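PDB 4W8O: luciferase-like enzymeAMP-CoA-ligase from Zophobas atratus, which probably activates carboxylic acids with ATP to acyl-adenylates and passes the acyl group to coenzyme A, as do relatives in the adenylate-forming family that includes beetle luciferase. Local coordinates for residues K44-T47 with Y48-K52; H153-F156 with A157-T160; C163-E166 with K167-K170; L234-T237 with F238-S242. All coordinates share one frame; numbering follows the deposited sequence.

Interaction 1 of 4, residues K44-T47 with Y48-K52; sequences KSET and YSSVK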
ATOM      1  N   LYS A  44      -7.356  20.780  -3.808  1.00 46.17           N
ATOM      2  CA  LYS A  44      -6.105  21.183  -4.446  1.00 45.90           C
ATOM      3  C   LYS A  44      -5.518  19.963  -5.148  1.00 44.04           C
ATOM      4  O   LYS A  44      -5.743  18.831  -4.728  1.00 43.27           O
ATOM      5  CB  LYS A  44      -5.105  21.717  -3.416  1.00 45.91           C
ATOM      6  CG  LYS A  44      -5.617  22.845  -2.536  1.00 47.98           C
ATOM      7  CD  LYS A  44      -5.915  24.099  -3.340  1.00 50.38           C
ATOM      8  CE  LYS A  44      -6.517  25.177  -2.459  1.00 52.41           C
ATOM      9  NZ  LYS A  44      -7.262  26.172  -3.269  1.00 54.47           N
ATOM     10  N   SER A  45      -4.774  20.198  -6.219  1.00 43.24           N
ATOM     11  CA  SER A  45      -4.191  19.117  -6.996  1.00 42.42           C
ATOM     12  C   SER A  45      -2.759  19.455  -7.381  1.00 41.14           C
ATOM     13  O   SER A  45      -2.316  20.584  -7.207  1.00 41.71           O
ATOM     14  CB  SER A  45      -5.025  18.853  -8.250  1.00 42.86           C
ATOM     15  OG  SER A  45      -4.837  19.876  -9.202  1.00 43.80           O
ATOM     16  N   GLU A  46      -2.039  18.463  -7.895  1.00 40.08           N
ATOM     17  CA  GLU A  46      -0.667  18.665  -8.337  1.00 39.36           C
ATOM     18  C   GLU A  46      -0.327  17.703  -9.468  1.00 39.44           C
ATOM     19  O   GLU A  46      -0.728  16.537  -9.445  1.00 39.34           O
ATOM     20  CB  GLU A  46       0.310  18.482  -7.171  1.00 38.28           C
ATOM     21  CG  GLU A  46       1.739  18.903  -7.500  1.00 38.11           C
ATOM     22  CD  GLU A  46       2.713  18.739  -6.341  1.00 36.96           C
ATOM     23  OE1 GLU A  46       2.333  18.195  -5.279  1.00 35.82           O
ATOM     24  OE2 GLU A  46       3.882  19.152  -6.497  1.00 37.12           O
ATOM     25  N   THR A  47       0.416  18.199 -10.455  1.00 39.11           N
ATOM     26  CA  THR A  47       0.801  17.394 -11.602  1.00 38.72           C
ATOM     27  C   THR A  47       2.040  16.565 -11.301  1.00 37.21           C
ATOM     28  O   THR A  47       2.764  16.839 -10.341  1.00 35.56           O
ATOM     29  CB  THR A  47       1.108  18.269 -12.823  1.00 40.08           C
ATOM     30  OG1 THR A  47       2.166  19.175 -12.504  1.00 40.31           O
ATOM     31  CG2 THR A  47      -0.117  19.055 -13.230  1.00 41.66           C
ATOM     32  N   TYR A  48       2.273  15.552 -12.136  1.00 36.71           N
ATOM     33  CA  TYR A  48       3.488  14.738 -12.053  1.00 35.56           C
ATOM     34  C   TYR A  48       4.733  15.584 -12.272  1.00 36.09           C
ATOM     35  O   TYR A  48       5.756  15.370 -11.621  1.00 34.83           O
ATOM     36  CB  TYR A  48       3.457  13.593 -13.065  1.00 35.81           C
ATOM     37  CG  TYR A  48       2.642  12.408 -12.609  1.00 35.00           C
ATOM     38  CD1 TYR A  48       3.185  11.454 -11.750  1.00 33.72           C
ATOM     39  CD2 TYR A  48       1.326  12.240 -13.025  1.00 36.07           C
ATOM     40  CE1 TYR A  48       2.441  10.367 -11.320  1.00 33.00           C
ATOM     41  CE2 TYR A  48       0.573  11.158 -12.601  1.00 35.31           C
ATOM     42  CZ  TYR A  48       1.132  10.223 -11.750  1.00 33.86           C
ATOM     43  OH  TYR A  48       0.383   9.141 -11.336  1.00 33.44           O
ATOM     44  N   SER A  49       4.635  16.542 -13.187  1.00 36.95           N
ATOM     45  CA  SER A  49       5.710  17.493 -13.427  1.00 38.20           C
ATOM     46  C   SER A  49       6.103  18.242 -12.153  1.00 37.30           C
ATOM     47  O   SER A  49       7.279  18.330 -11.809  1.00 36.34           O
ATOM     48  CB  SER A  49       5.284  18.510 -14.484  1.00 39.83           C
ATOM     49  OG  SER A  49       6.262  19.516 -14.585  1.00 42.03           O
ATOM     50  N   SER A  50       5.105  18.798 -11.478  1.00 37.23           N
ATOM     51  CA  SER A  50       5.329  19.546 -10.251  1.00 36.96           C
ATOM     52  C   SER A  50       5.874  18.651  -9.146  1.00 35.60           C
ATOM     53  O   SER A  50       6.755  19.060  -8.392  1.00 35.84           O
ATOM     54  CB  SER A  50       4.030  20.212  -9.789  1.00 37.32           C
ATOM     55  OG  SER A  50       4.219  20.910  -8.576  1.00 36.46           O
ATOM     56  N   VAL A  51       5.351  17.435  -9.045  1.00 35.24           N
ATOM     57  CA  VAL A  51       5.849  16.477  -8.065  1.00 34.36           C
ATOM     58  C   VAL A  51       7.318  16.131  -8.312  1.00 34.64           C
ATOM     59  O   VAL A  51       8.103  16.011  -7.355  1.00 33.76           O
ATOM     60  CB  VAL A  51       4.995  15.201  -8.050  1.00 33.86           C
ATOM     61  CG1 VAL A  51       5.709  14.062  -7.326  1.00 33.05           C
ATOM     62  CG2 VAL A  51       3.654  15.489  -7.393  1.00 33.88           C
ATOM     63  N   LYS A  52       7.684  15.982  -9.584  1.00 35.06           N
ATOM     64  CA  LYS A  52       9.076  15.711  -9.955  1.00 36.16           C
ATOM     65  C   LYS A  52      10.003  16.842  -9.518  1.00 36.50           C
ATOM     66  O   LYS A  52      11.098  16.592  -9.005  1.00 36.22           O
ATOM     67  CB  LYS A  52       9.210  15.495 -11.464  1.00 37.35           C
ATOM     68  CG  LYS A  52      10.573  14.976 -11.904  1.00 37.73           C
ATOM     69  CD  LYS A  52      10.545  14.537 -13.360  1.00 39.27           C
ATOM     70  CE  LYS A  52      11.948  14.360 -13.910  1.00 40.64           C
ATOM     71  NZ  LYS A  52      12.665  15.650 -14.106  1.00 41.82           N
TER

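Interaction 2 of 4, residues H153-F156 with A157-T160; sequences HGTF and AEMT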
ATOM      1  N   HIS A 153      13.095  22.407  15.070  1.00 41.21           N
ATOM      2  CA  HIS A 153      13.449  21.425  14.051  1.00 39.62           C
ATOM      3  C   HIS A 153      13.442  22.067  12.674  1.00 39.90           C
ATOM      4  O   HIS A 153      12.941  23.176  12.496  1.00 41.03           O
ATOM      5  CB  HIS A 153      12.438  20.281  14.058  1.00 38.26           C
ATOM      6  CG  HIS A 153      12.165  19.721  15.420  1.00 38.10           C
ATOM      7  ND1 HIS A 153      13.060  18.912  16.086  1.00 38.19           N
ATOM      8  CD2 HIS A 153      11.094  19.849  16.238  1.00 38.55           C
ATOM      9  CE1 HIS A 153      12.555  18.570  17.257  1.00 38.16           C
ATOM     10  NE2 HIS A 153      11.363  19.126  17.373  1.00 38.56           N
ATOM     11  N   GLY A 154      13.992  21.350  11.698  1.00 38.89           N
ATOM     12  CA  GLY A 154      13.909  21.758  10.297  1.00 38.56           C
ATOM     13  C   GLY A 154      12.485  21.638   9.784  1.00 37.51           C
ATOM     14  O   GLY A 154      11.638  21.025  10.426  1.00 36.54           O
ATOM     15  N   THR A 155      12.225  22.232   8.627  1.00 38.12           N
ATOM     16  CA  THR A 155      10.882  22.235   8.046  1.00 38.78           C
ATOM     17  C   THR A 155      10.905  21.671   6.638  1.00 38.21           C
ATOM     18  O   THR A 155      11.939  21.702   5.966  1.00 38.46           O
ATOM     19  CB  THR A 155      10.307  23.657   7.973  1.00 40.19           C
ATOM     20  OG1 THR A 155      11.107  24.450   7.087  1.00 41.38           O
ATOM     21  CG2 THR A 155      10.297  24.297   9.340  1.00 41.34           C
ATOM     22  N   PHE A 156       9.759  21.169   6.195  1.00 37.60           N
ATOM     23  CA  PHE A 156       9.618  20.647   4.844  1.00 37.38           C
ATOM     24  C   PHE A 156       9.837  21.749   3.804  1.00 39.54           C
ATOM     25  O   PHE A 156      10.482  21.527   2.780  1.00 39.81           O
ATOM     26  CB  PHE A 156       8.238  20.002   4.655  1.00 36.44           C
ATOM     27  CG  PHE A 156       7.920  19.668   3.227  1.00 36.59           C
ATOM     28  CD1 PHE A 156       8.531  18.591   2.599  1.00 35.97           C
ATOM     29  CD2 PHE A 156       7.027  20.442   2.503  1.00 37.90           C
ATOM     30  CE1 PHE A 156       8.248  18.288   1.275  1.00 36.25           C
ATOM     31  CE2 PHE A 156       6.740  20.145   1.182  1.00 39.05           C
ATOM     32  CZ  PHE A 156       7.348  19.062   0.568  1.00 37.75           C
ATOM     33  N   ALA A 157       9.298  22.931   4.077  1.00 41.91           N
ATOM     34  CA  ALA A 157       9.460  24.091   3.197  1.00 44.15           C
ATOM     35  C   ALA A 157      10.934  24.413   2.923  1.00 45.27           C
ATOM     36  O   ALA A 157      11.289  24.789   1.804  1.00 46.67           O
ATOM     37  CB  ALA A 157       8.756  25.302   3.790  1.00 45.50           C
ATOM     38  N   GLU A 158      11.782  24.265   3.941  1.00 45.16           N
ATOM     39  CA  GLU A 158      13.231  24.433   3.774  1.00 45.74           C
ATOM     40  C   GLU A 158      13.834  23.387   2.840  1.00 44.95           C
ATOM     41  O   GLU A 158      14.728  23.706   2.049  1.00 46.52           O
ATOM     42  CB  GLU A 158      13.945  24.364   5.122  1.00 45.96           C
ATOM     43  CG  GLU A 158      13.845  25.648   5.924  1.00 48.67           C
ATOM     44  CD  GLU A 158      14.117  25.461   7.408  1.00 48.65           C
ATOM     45  OE1 GLU A 158      14.591  24.384   7.829  1.00 47.92           O
ATOM     46  OE2 GLU A 158      13.850  26.416   8.158  1.00 51.41           O
ATOM     47  N   MET A 159      13.358  22.144   2.942  1.00 42.35           N
ATOM     48  CA  MET A 159      13.855  21.051   2.096  1.00 41.64           C
ATOM     49  C   MET A 159      13.483  21.214   0.612  1.00 42.03           C
ATOM     50  O   MET A 159      14.137  20.627  -0.251  1.00 42.29           O
ATOM     51  CB  MET A 159      13.351  19.685   2.607  1.00 40.37           C
ATOM     52  CG  MET A 159      13.873  19.259   3.972  1.00 39.45           C
ATOM     53  SD  MET A 159      15.677  19.143   4.053  1.00 41.49           S
ATOM     54  CE  MET A 159      15.951  17.689   3.043  1.00 41.15           C
ATOM     55  N   THR A 160      12.443  21.996   0.314  1.00 42.31           N
ATOM     56  CA  THR A 160      12.041  22.255  -1.066  1.00 43.82           C
ATOM     57  C   THR A 160      12.794  23.436  -1.694  1.00 46.40           C
ATOM     58  O   THR A 160      12.538  23.771  -2.851  1.00 48.21           O
ATOM     59  CB  THR A 160      10.522  22.531  -1.185  1.00 44.62           C
ATOM     60  OG1 THR A 160      10.178  23.708  -0.441  1.00 45.51           O
ATOM     61  CG2 THR A 160       9.705  21.346  -0.670  1.00 43.57           C
TER

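Interaction 3 of 4, residues C163-E166 with K167-K170; sequences CGDE and KAFK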
ATOM      1  N   CYS A 163      18.243  24.293  -5.085  1.00 54.68           N
ATOM      2  CA  CYS A 163      19.690  24.469  -5.118  1.00 57.89           C
ATOM      3  C   CYS A 163      20.336  23.221  -5.691  1.00 59.43           C
ATOM      4  O   CYS A 163      19.815  22.113  -5.549  1.00 58.03           O
ATOM      5  CB  CYS A 163      20.270  24.765  -3.729  1.00 59.10           C
ATOM      6  SG  CYS A 163      22.085  24.792  -3.694  1.00 64.03           S
ATOM      7  N   GLY A 164      21.483  23.413  -6.335  1.00 62.39           N
ATOM      8  CA  GLY A 164      22.168  22.333  -7.015  1.00 63.88           C
ATOM      9  C   GLY A 164      21.681  22.221  -8.440  1.00 63.04           C
ATOM     10  O   GLY A 164      20.805  22.971  -8.878  1.00 62.40           O
ATOM     11  N   ASP A 165      22.262  21.276  -9.164  1.00 64.00           N
ATOM     12  CA  ASP A 165      21.929  21.063 -10.556  1.00 63.28           C
ATOM     13  C   ASP A 165      20.679  20.188 -10.622  1.00 58.59           C
ATOM     14  O   ASP A 165      20.759  18.962 -10.714  1.00 57.96           O
ATOM     15  CB  ASP A 165      23.118  20.416 -11.273  1.00 67.33           C
ATOM     16  CG  ASP A 165      23.014  20.505 -12.778  1.00 68.73           C
ATOM     17  OD1 ASP A 165      21.883  20.637 -13.302  1.00 66.44           O
ATOM     18  OD2 ASP A 165      24.074  20.434 -13.436  1.00 73.03           O
ATOM     19  N   GLU A 166      19.522  20.838 -10.557  1.00 55.04           N
ATOM     20  CA  GLU A 166      18.240  20.142 -10.611  1.00 52.28           C
ATOM     21  C   GLU A 166      18.076  19.442 -11.945  1.00 52.50           C
ATOM     22  O   GLU A 166      17.550  18.331 -12.017  1.00 51.99           O
ATOM     23  CB  GLU A 166      17.085  21.120 -10.389  1.00 50.95           C
ATOM     24  CG  GLU A 166      17.027  21.674  -8.975  1.00 50.24           C
ATOM     25  CD  GLU A 166      16.034  22.810  -8.820  1.00 50.05           C
ATOM     26  OE1 GLU A 166      14.879  22.686  -9.275  1.00 49.02           O
ATOM     27  OE2 GLU A 166      16.411  23.836  -8.219  1.00 51.90           O
ATOM     28  N   LYS A 167      18.562  20.091 -12.992  1.00 48.64           N
ATOM     29  CA  LYS A 167      18.429  19.587 -14.347  1.00 49.33           C
ATOM     30  C   LYS A 167      19.182  18.277 -14.534  1.00 47.86           C
ATOM     31  O   LYS A 167      18.691  17.367 -15.203  1.00 48.17           O
ATOM     32  CB  LYS A 167      18.949  20.632 -15.334  1.00 51.68           C
ATOM     33  CG  LYS A 167      18.412  20.464 -16.737  1.00 53.48           C
ATOM     34  CD  LYS A 167      18.888  21.596 -17.631  1.00 55.87           C
ATOM     35  CE  LYS A 167      18.101  21.629 -18.923  1.00 57.90           C
ATOM     36  NZ  LYS A 167      18.443  22.832 -19.727  1.00 60.73           N
ATOM     37  N   ALA A 168      20.363  18.182 -13.932  1.00 46.38           N
ATOM     38  CA  ALA A 168      21.223  17.014 -14.093  1.00 45.43           C
ATOM     39  C   ALA A 168      20.883  15.874 -13.139  1.00 42.93           C
ATOM     40  O   ALA A 168      21.307  14.740 -13.364  1.00 42.62           O
ATOM     41  CB  ALA A 168      22.680  17.415 -13.921  1.00 46.30           C
ATOM     42  N   PHE A 169      20.137  16.153 -12.073  1.00 41.15           N
ATOM     43  CA  PHE A 169      19.890  15.129 -11.060  1.00 38.74           C
ATOM     44  C   PHE A 169      19.254  13.884 -11.658  1.00 38.53           C
ATOM     45  O   PHE A 169      18.315  13.964 -12.452  1.00 38.63           O
ATOM     46  CB  PHE A 169      19.017  15.648  -9.926  1.00 37.55           C
ATOM     47  CG  PHE A 169      18.676  14.596  -8.907  1.00 35.56           C
ATOM     48  CD1 PHE A 169      19.586  14.251  -7.917  1.00 34.85           C
ATOM     49  CD2 PHE A 169      17.453  13.938  -8.947  1.00 34.73           C
ATOM     50  CE1 PHE A 169      19.283  13.280  -6.986  1.00 33.56           C
ATOM     51  CE2 PHE A 169      17.142  12.962  -8.012  1.00 33.12           C
ATOM     52  CZ  PHE A 169      18.057  12.633  -7.034  1.00 32.63           C
ATOM     53  N   LYS A 170      19.800  12.735 -11.276  1.00 38.19           N
ATOM     54  CA  LYS A 170      19.211  11.448 -11.599  1.00 38.26           C
ATOM     55  C   LYS A 170      19.186  10.608 -10.321  1.00 36.47           C
ATOM     56  O   LYS A 170      20.074  10.736  -9.471  1.00 35.57           O
ATOM     57  CB  LYS A 170      20.021  10.728 -12.684  1.00 40.03           C
ATOM     58  CG  LYS A 170      19.989  11.391 -14.063  1.00 42.86           C
ATOM     59  CD  LYS A 170      18.598  11.342 -14.687  1.00 43.65           C
ATOM     60  CE  LYS A 170      18.602  11.738 -16.159  1.00 46.51           C
ATOM     61  NZ  LYS A 170      17.227  11.634 -16.733  1.00 47.25           N
TER
HETATM   62  O   HOH W   1      16.713  15.971 -13.039  1.00 42.55           O

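Interaction 4 of 4, residues L234-T237 with F238-S242; sequences LGRT and FLDGS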
ATOM      1  N   LEU A 234      -0.281   4.319  -4.240  1.00 29.76           N
ATOM      2  CA  LEU A 234       0.620   5.326  -4.786  1.00 30.29           C
ATOM      3  C   LEU A 234       1.462   4.738  -5.935  1.00 30.98           C
ATOM      4  O   LEU A 234       1.485   5.287  -7.037  1.00 31.80           O
ATOM      5  CB  LEU A 234       1.515   5.911  -3.688  1.00 29.91           C
ATOM      6  CG  LEU A 234       2.533   6.987  -4.115  1.00 31.06           C
ATOM      7  CD1 LEU A 234       2.816   7.976  -2.986  1.00 31.42           C
ATOM      8  CD2 LEU A 234       3.847   6.392  -4.619  1.00 31.06           C
ATOM      9  N   GLY A 235       2.141   3.626  -5.673  1.00 30.20           N
ATOM     10  CA  GLY A 235       2.938   2.956  -6.699  1.00 30.99           C
ATOM     11  C   GLY A 235       2.150   2.624  -7.957  1.00 30.89           C
ATOM     12  O   GLY A 235       2.614   2.867  -9.074  1.00 30.25           O
ATOM     13  N   ARG A 236       0.950   2.085  -7.756  1.00 30.73           N
ATOM     14  CA  ARG A 236       0.063   1.673  -8.839  1.00 31.84           C
ATOM     15  C   ARG A 236      -0.451   2.850  -9.681  1.00 31.57           C
ATOM     16  O   ARG A 236      -0.585   2.715 -10.890  1.00 32.06           O
ATOM     17  CB  ARG A 236      -1.107   0.843  -8.275  1.00 32.28           C
ATOM     18  CG  ARG A 236      -2.240   0.544  -9.235  1.00 33.34           C
ATOM     19  CD  ARG A 236      -1.806  -0.278 -10.440  1.00 35.37           C
ATOM     20  NE  ARG A 236      -2.941  -0.462 -11.348  1.00 36.58           N
ATOM     21  CZ  ARG A 236      -3.375   0.448 -12.220  1.00 37.00           C
ATOM     22  NH1 ARG A 236      -2.774   1.627 -12.353  1.00 36.42           N
ATOM     23  NH2 ARG A 236      -4.425   0.174 -12.973  1.00 38.86           N
ATOM     24  N   THR A 237      -0.733   3.994  -9.058  1.00 30.78           N
ATOM     25  CA  THR A 237      -1.200   5.154  -9.824  1.00 31.08           C
ATOM     26  C   THR A 237      -0.063   5.793 -10.625  1.00 31.17           C
ATOM     27  O   THR A 237      -0.279   6.263 -11.748  1.00 32.41           O
ATOM     28  CB  THR A 237      -1.889   6.226  -8.948  1.00 30.75           C
ATOM     29  OG1 THR A 237      -0.993   6.688  -7.937  1.00 29.99           O
ATOM     30  CG2 THR A 237      -3.163   5.674  -8.307  1.00 30.61           C
ATOM     31  N   PHE A 238       1.137   5.819 -10.051  1.00 30.06           N
ATOM     32  CA  PHE A 238       2.319   6.278 -10.785  1.00 30.72           C
ATOM     33  C   PHE A 238       2.536   5.430 -12.041  1.00 31.67           C
ATOM     34  O   PHE A 238       2.840   5.964 -13.104  1.00 32.17           O
ATOM     35  CB  PHE A 238       3.572   6.216  -9.908  1.00 30.21           C
ATOM     36  CG  PHE A 238       3.865   7.489  -9.168  1.00 30.20           C
ATOM     37  CD1 PHE A 238       3.065   7.896  -8.105  1.00 29.61           C
ATOM     38  CD2 PHE A 238       4.960   8.269  -9.515  1.00 30.57           C
ATOM     39  CE1 PHE A 238       3.341   9.064  -7.416  1.00 29.63           C
ATOM     40  CE2 PHE A 238       5.241   9.439  -8.829  1.00 30.90           C
ATOM     41  CZ  PHE A 238       4.432   9.840  -7.781  1.00 30.18           C
ATOM     42  N   LEU A 239       2.336   4.119 -11.910  1.00 32.37           N
ATOM     43  CA  LEU A 239       2.700   3.154 -12.941  1.00 33.80           C
ATOM     44  C   LEU A 239       2.138   3.485 -14.319  1.00 34.96           C
ATOM     45  O   LEU A 239       2.837   3.310 -15.311  1.00 35.49           O
ATOM     46  CB  LEU A 239       2.273   1.738 -12.526  1.00 34.21           C
ATOM     47  CG  LEU A 239       2.661   0.591 -13.474  1.00 35.51           C
ATOM     48  CD1 LEU A 239       2.983  -0.670 -12.684  1.00 35.67           C
ATOM     49  CD2 LEU A 239       1.572   0.301 -14.495  1.00 37.08           C
ATOM     50  N   ASP A 240       0.890   3.952 -14.379  1.00 35.15           N
ATOM     51  CA  ASP A 240       0.238   4.297 -15.652  1.00 37.19           C
ATOM     52  C   ASP A 240      -0.312   5.731 -15.686  1.00 37.44           C
ATOM     53  O   ASP A 240      -1.230   6.043 -16.466  1.00 37.65           O
ATOM     54  CB  ASP A 240      -0.877   3.289 -15.977  1.00 38.38           C
ATOM     55  CG  ASP A 240      -2.076   3.409 -15.057  1.00 37.74           C
ATOM     56  OD1 ASP A 240      -2.067   4.221 -14.114  1.00 36.43           O
ATOM     57  OD2 ASP A 240      -3.054   2.681 -15.287  1.00 40.47           O
ATOM     58  N   GLY A 241       0.250   6.592 -14.840  1.00 36.00           N
ATOM     59  CA  GLY A 241      -0.079   8.005 -14.843  1.00 36.03           C
ATOM     60  C   GLY A 241      -1.502   8.310 -14.430  1.00 36.19           C
ATOM     61  O   GLY A 241      -2.075   9.299 -14.871  1.00 37.28           O
ATOM     62  N   SER A 242      -2.069   7.463 -13.579  1.00 35.44           N
ATOM     63  CA  SER A 242      -3.387   7.705 -13.022  1.00 35.63           C
ATOM     64  C   SER A 242      -3.319   8.734 -11.899  1.00 35.02           C
ATOM     65  O   SER A 242      -2.239   9.194 -11.526  1.00 35.05           O
ATOM     66  CB  SER A 242      -3.961   6.403 -12.486  1.00 36.00           C
ATOM     67  OG  SER A 242      -4.062   5.439 -13.516  1.00 36.79           O
TER
HETATM   68  O   HOH W   2      -5.852   2.317 -14.279  1.00 48.49           O

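Interaction 1 of 4, residues K44-T47 with Y48-K52
With chi1 at 59°, Thr-47 tucks OG1 between its own backbone N and carbonyl carbon, and from there the oxygen faces the first turn of the helix that starts at Tyr-48. Ser-50 N donates to Thr-47 OG1 across 3.1 Å, with 162° at the hydrogen. That bond makes Thr-47 the N-cap, its side chain taking up an amide that has no carbonyl one turn earlier to bind. The carbonyl of the same residue starts the regular helical pattern, accepting from Val-51 N at 3.0 Å.

Glu-46 adds a second link. Its CG lies anti to the backbone N and the chain runs out straight, which carries the carboxylate from the strand to the side of the helix. There Ser-50 OG donates to Glu-46 OE2 at 2.7 Å, meeting the oxygen on its anti side and close to the carboxylate plane. Val-51 crosses the glutamate at about a right angle and brings CG2 to 3.5 Å from Glu-46 CD, so the buried acid has a methyl group beside it. The other oxygen, OE1, is held by a salt bridge to Arg-54, one turn further along the helix, and by Gln-37 on the neighbouring strand; together these partners probably favour the charged form.

Strand 44-47 thus turns directly into helix 48-64 at 77° between the short axes, through a threonine N-cap at a strand-to-helix junction on the edge of the mixed sheet of this AMP-binding domain.

Interaction 2 of 4, residues H153-F156 with A157-T160
Thr-155 and Glu-158 exchange side-chain-to-backbone hydrogen bonds where the chain enters the short helix 156-159. In one, Glu-158 N donates to Thr-155 OG1 at 3.2 Å. In the other, Thr-155 N reaches Glu-158 OE1 at 3.3 Å with an angle of 154° at the hydrogen, coming from well above the carboxylate plane. CG of Glu-158 stands beside its own backbone N, and from there the extended chain runs across the threonine at about a right angle, laying CG and CD each 3.2 Å from Thr-155 OG1.

The backbone bonds are less well formed. Met-159 N and Glu-158 N both point weakly at Thr-155 O, and Thr-160 N is weakly bonded to Phe-156 O. At the far end of the turn Thr-160 OG1 donates to Ala-157 O over 2.7 Å, a side-chain bond that ties the last residue back to the helix.

Apolar contact is made by the Phe-156 ring. With chi1 of Thr-160 at 62°, the hydroxyl is committed to Ala-157 while CG2 lies over one ring face, 3.8 Å from the centroid and 25° off the normal: a CH-pi contact, displaced toward the rim near CZ. Around this pair, Phe-156 also meets the ring of Phe-147 and packs on Arg-54 and Val-58 of helix 48-64, while Met-159 reaches Leu-62 of that helix.

Reciprocal bonding of this kind, side chain of each residue to the backbone N of the other, is a capping box, here closing the N-terminal end of a one-turn helix next to edge strand 154-155.

Interaction 3 of 4, residues C163-E166 with K167-K170
Around Asp-165, the centre of an inverse gamma turn with a weak bond from Glu-166 N to Gly-164 O, the backbone bends into a tight turn in which Asp-165 O receives weak hydrogen bonds from both Ala-168 N and Phe-169 N, the latter also leaning weakly on Glu-166 O.

The Asp-165 side chain supplies the firmer link. CG stands anti to the backbone N (chi1 -164°), which swings the carboxylate over the start of the following turn, and Ala-168 N donates to Asp-165 OD1 at 3.0 Å. The donor comes from above the carboxylate, 62° out of its plane, and the angle at the hydrogen is 143°, so the bond is bent. Ala-168 CB also lies against the carboxylate, 3.3 Å from Asp-165 CG and 3.4 Å from OD2. Lys-167 adds the start of its chain, its CB 3.6 Å from Asp-165 OD1, before the extended remainder carries the ammonium away.

One water bridges two carbonyls of the turn, Glu-166 O and Phe-169 O. It donates to Glu-166 O at 2.7 Å and lies 2.6 Å from Phe-169 O, to which it can also donate, although it has more acceptors near it than protons to give.

The turn belongs to the exposed loop between helix 156-159 and strand 179-184, and it rests on helix 48-64. Phe-169 packs against Thr-56 and Leu-60 of that helix, while Glu-166 lies on Leu-60 and its OE1 forms a salt bridge with Arg-57, also on helix 48-64.

Interaction 4 of 4, residues L234-T237 with F238-S242
Arg-236 reaches from its turn of the helix to Asp-240, four residues on, near the C-terminal end of the helix. CB leaves the helix pointing away from the later residues; CG continues anti to the backbone N, and a bend at chi2 (62°) then turns CD and NE back along the helix toward its C-terminal end. At CZ the group spreads, with Asp-240 OD2 3.8 Å away. NH1 makes the salt bridge, 3.1 Å to Asp-240 OD2, and also lies 3.2 Å from Asp-240 OD1, which sits at the guanidinium edge, in its plane. The two flat groups stand almost perpendicular, 85° apart. NH2 finishes the chain by donating to a water that in turn donates to Asp-240 OD2, so direct and water-mediated links both join the pair.

On another side of the helix Leu-234 and Phe-238 lie next to each other, pointing the same way, with Leu-234 CD2 3.9 Å from Phe-238 CD1. The backbone ties the same two residues, Phe-238 N bonding to Leu-234 O at 3.1 Å in regular helical fashion.

The helix stops in a Schellman motif. Gly-241, with positive phi, is the C-prime residue; Ser-242 N binds Thr-237 O at 2.8 Å, and Gly-241 N binds Phe-238 O.

This turn closes helix 228-239 of the beta-alpha-beta unit between strands 218-221 and 243-246. Arg-236 and Leu-239 face helix 199-211, Phe-238 lies on helix 20-30, and Leu-234 and Thr-237 touch Arg-244 where the next strand begins.

Overall arrangement
Interactions 1 and 4 are the pair in direct touch: Tyr-48 OH is probably hydrogen-bonded to Ser-242 O at 2.6 Å, and the Tyr-48 ring meets Phe-238 edge-to-face, so the start of helix 48-64 is fastened to the end of helix 228-239. Further along, helix 48-64 also supports interactions 2 and 3, whose segments are near neighbours in sequence and whose centres lie about 18 Å apart. Arg-54, bound to Glu-46, packs on Phe-156, linking 1 with 2. Interaction 4 is nearest the ligand pocket in sequence: Ile-228, Thr-229 and Ala-232, earlier on its helix, line the site holding a polyethylene glycol molecule.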